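Local structure of SPT6 (2XP1) at residues P134-F139 against E148-V153. The protein is a transcription elongation factor and probable histone chaperone whose tandem SH2 domains enable its interaction with RNA polymerase II. Residues are numbered along the deposited sequence; the frame is centred on the assembly and turned at random.
Sequences PGKLTF and EEYIGV. With SO4 (sulfate ion), chain C.
Thr138 and Tyr150 meet on one face of an antiparallel beta hairpin, strands 136-142 and 146-153, in the second SH2 fold of the tandem, where they help bind a sulfate ion. They form a non-hydrogen-bonded pair, their side chains lying side by side and pointing the same way. Thr138 OG1, anti to its carbonyl carbon (chi1 -58°), donates to sulfate O3 at 3.0 Å, while Tyr150 OH reaches O4 of the same ion at 2.6 Å. OG1 also sits in the plane of the tyrosine ring, at its edge, 3.4 Å from CE1. Ser130 OG and the backbone N of Arg131 and Lys132 complete the grip, an anion site reminiscent of the phosphate pockets of SH2 domains, although the ion probably came from the crystallisation liquor. A valine in place of Thr138 would probably leave O3 without this hydroxyl donor and weaken the hold on the ion. The flanking pairs supply the ladder: Leu137 and Ile151 exchange two backbone hydrogen bonds, as do Phe139 and Glu149. On the opposite face, Ile151 CD1 packs 3.9 Å from Phe139 CB, and Leu137 CB lies equally close to Val153 CG2, beside helix 80-100. Glu149, salt-bridged to Arg174 and hydrogen-bonded to Tyr159, runs alongside Phe139, its carboxylate turned 53° from the ring and OE1 at the ring edge, 3.5 Å from CD2.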
loop_
_atom_site.group_PDB
_atom_site.type_symbol
_atom_site.label_atom_id
_atom_site.label_comp_id
_atom_site.label_asym_id
_atom_site.label_seq_id
_atom_site.Cartn_x
_atom_site.Cartn_y
_atom_site.Cartn_z
ATOM N N PRO A 134 -19.539 3.012 -0.592
ATOM C CA PRO A 134 -19.356 1.899 0.316
ATOM C C PRO A 134 -17.899 1.558 0.323
ATOM O O PRO A 134 -17.308 1.377 -0.749
ATOM C CB PRO A 134 -20.132 0.770 -0.372
ATOM C CG PRO A 134 -21.192 1.478 -1.130
ATOM C CD PRO A 134 -20.568 2.739 -1.612
ATOM N N GLY A 135 -17.327 1.429 1.510
ATOM C CA GLY A 135 -15.894 1.202 1.644
ATOM C C GLY A 135 -15.206 2.429 2.221
ATOM O O GLY A 135 -14.099 2.316 2.736
ATOM N N LYS A 136 -15.827 3.602 2.117
ATOM C CA LYS A 136 -15.286 4.800 2.776
ATOM C C LYS A 136 -15.872 5.072 4.179
ATOM O O LYS A 136 -17.090 5.015 4.410
ATOM C CB LYS A 136 -15.521 6.052 1.923
ATOM C CG LYS A 136 -14.918 6.005 0.500
ATOM C CD LYS A 136 -13.393 5.951 0.554
ATOM C CE LYS A 136 -12.781 5.332 -0.709
ATOM N NZ LYS A 136 -11.268 5.486 -0.689
ATOM N N LEU A 137 -15.017 5.474 5.095
ATOM C CA LEU A 137 -15.494 6.052 6.362
ATOM C C LEU A 137 -15.563 7.572 6.236
ATOM O O LEU A 137 -14.572 8.208 5.891
ATOM C CB LEU A 137 -14.516 5.707 7.483
ATOM C CG LEU A 137 -14.762 6.299 8.869
ATOM C CD1 LEU A 137 -15.937 5.682 9.528
ATOM C CD2 LEU A 137 -13.490 6.039 9.639
ATOM N N THR A 138 -16.714 8.152 6.556
ATOM C CA THR A 138 -16.871 9.600 6.576
ATOM C C THR A 138 -16.420 10.175 7.907
ATOM O O THR A 138 -16.870 9.749 8.965
ATOM C CB THR A 138 -18.322 9.992 6.232
ATOM O OG1 THR A 138 -18.635 9.459 4.946
ATOM C CG2 THR A 138 -18.525 11.476 6.174
ATOM N N PHE A 139 -15.469 11.106 7.835
ATOM C CA PHE A 139 -15.059 11.937 8.959
ATOM C C PHE A 139 -15.791 13.272 8.810
ATOM O O PHE A 139 -15.502 14.024 7.878
ATOM C CB PHE A 139 -13.541 12.193 8.919
ATOM C CG PHE A 139 -13.081 13.238 9.887
ATOM C CD1 PHE A 139 -13.371 13.120 11.257
ATOM C CD2 PHE A 139 -12.370 14.354 9.445
ATOM C CE1 PHE A 139 -12.953 14.097 12.169
ATOM C CE2 PHE A 139 -11.935 15.344 10.352
ATOM C CZ PHE A 139 -12.234 15.213 11.710
ATOM N N GLU A 148 -16.918 17.428 5.574
ATOM C CA GLU A 148 -16.839 15.964 5.542
ATOM C C GLU A 148 -15.644 15.530 4.744
ATOM O O GLU A 148 -15.298 16.190 3.784
ATOM C CB GLU A 148 -18.044 15.359 4.852
ATOM C CG GLU A 148 -19.297 15.317 5.645
ATOM C CD GLU A 148 -20.476 14.994 4.754
ATOM O OE1 GLU A 148 -20.281 14.742 3.544
ATOM O OE2 GLU A 148 -21.608 15.002 5.258
ATOM N N GLU A 149 -15.020 14.420 5.135
ATOM C CA GLU A 149 -13.867 13.914 4.428
ATOM C C GLU A 149 -13.936 12.420 4.383
ATOM O O GLU A 149 -14.445 11.793 5.310
ATOM C CB GLU A 149 -12.570 14.310 5.115
ATOM C CG GLU A 149 -12.266 15.809 5.252
ATOM C CD GLU A 149 -10.836 16.049 5.758
ATOM O OE1 GLU A 149 -10.659 16.207 6.980
ATOM O OE2 GLU A 149 -9.887 16.057 4.933
ATOM N N TYR A 150 -13.382 11.834 3.329
ATOM C CA TYR A 150 -13.465 10.414 3.186
ATOM C C TYR A 150 -12.180 9.739 3.589
ATOM O O TYR A 150 -11.098 10.138 3.148
ATOM C CB TYR A 150 -13.816 10.042 1.745
ATOM C CG TYR A 150 -15.261 10.322 1.327
ATOM C CD1 TYR A 150 -16.318 10.202 2.231
ATOM C CD2 TYR A 150 -15.562 10.705 0.019
ATOM C CE1 TYR A 150 -17.634 10.460 1.856
ATOM C CE2 TYR A 150 -16.877 10.946 -0.373
ATOM C CZ TYR A 150 -17.911 10.830 0.548
ATOM O OH TYR A 150 -19.223 11.075 0.155
ATOM N N ILE A 151 -12.298 8.689 4.390
ATOM C CA ILE A 151 -11.157 7.892 4.717
ATOM C C ILE A 151 -11.342 6.519 4.106
ATOM O O ILE A 151 -12.409 5.935 4.222
ATOM C CB ILE A 151 -11.011 7.796 6.253
ATOM C CG1 ILE A 151 -10.762 9.190 6.836
ATOM C CG2 ILE A 151 -9.917 6.841 6.658
ATOM C CD1 ILE A 151 -11.040 9.281 8.368
ATOM N N GLY A 152 -10.306 5.976 3.478
ATOM C CA GLY A 152 -10.396 4.621 2.905
ATOM C C GLY A 152 -10.320 3.565 3.986
ATOM O O GLY A 152 -9.601 3.720 4.966
ATOM N N VAL A 153 -11.056 2.480 3.831
ATOM C CA VAL A 153 -10.958 1.401 4.804
ATOM C C VAL A 153 -10.450 0.099 4.163
ATOM O O VAL A 153 -11.219 -0.603 3.481
ATOM C CB VAL A 153 -12.309 1.102 5.523
ATOM C CG1 VAL A 153 -12.114 0.078 6.556
ATOM C CG2 VAL A 153 -12.912 2.367 6.158
HETATM S S SO4 C . -21.932 9.837 2.577
HETATM O O1 SO4 C . -22.699 11.048 2.265
HETATM O O2 SO4 C . -22.823 8.672 2.477
HETATM O O3 SO4 C . -21.398 9.901 3.932
HETATM O O4 SO4 C . -20.819 9.724 1.646
#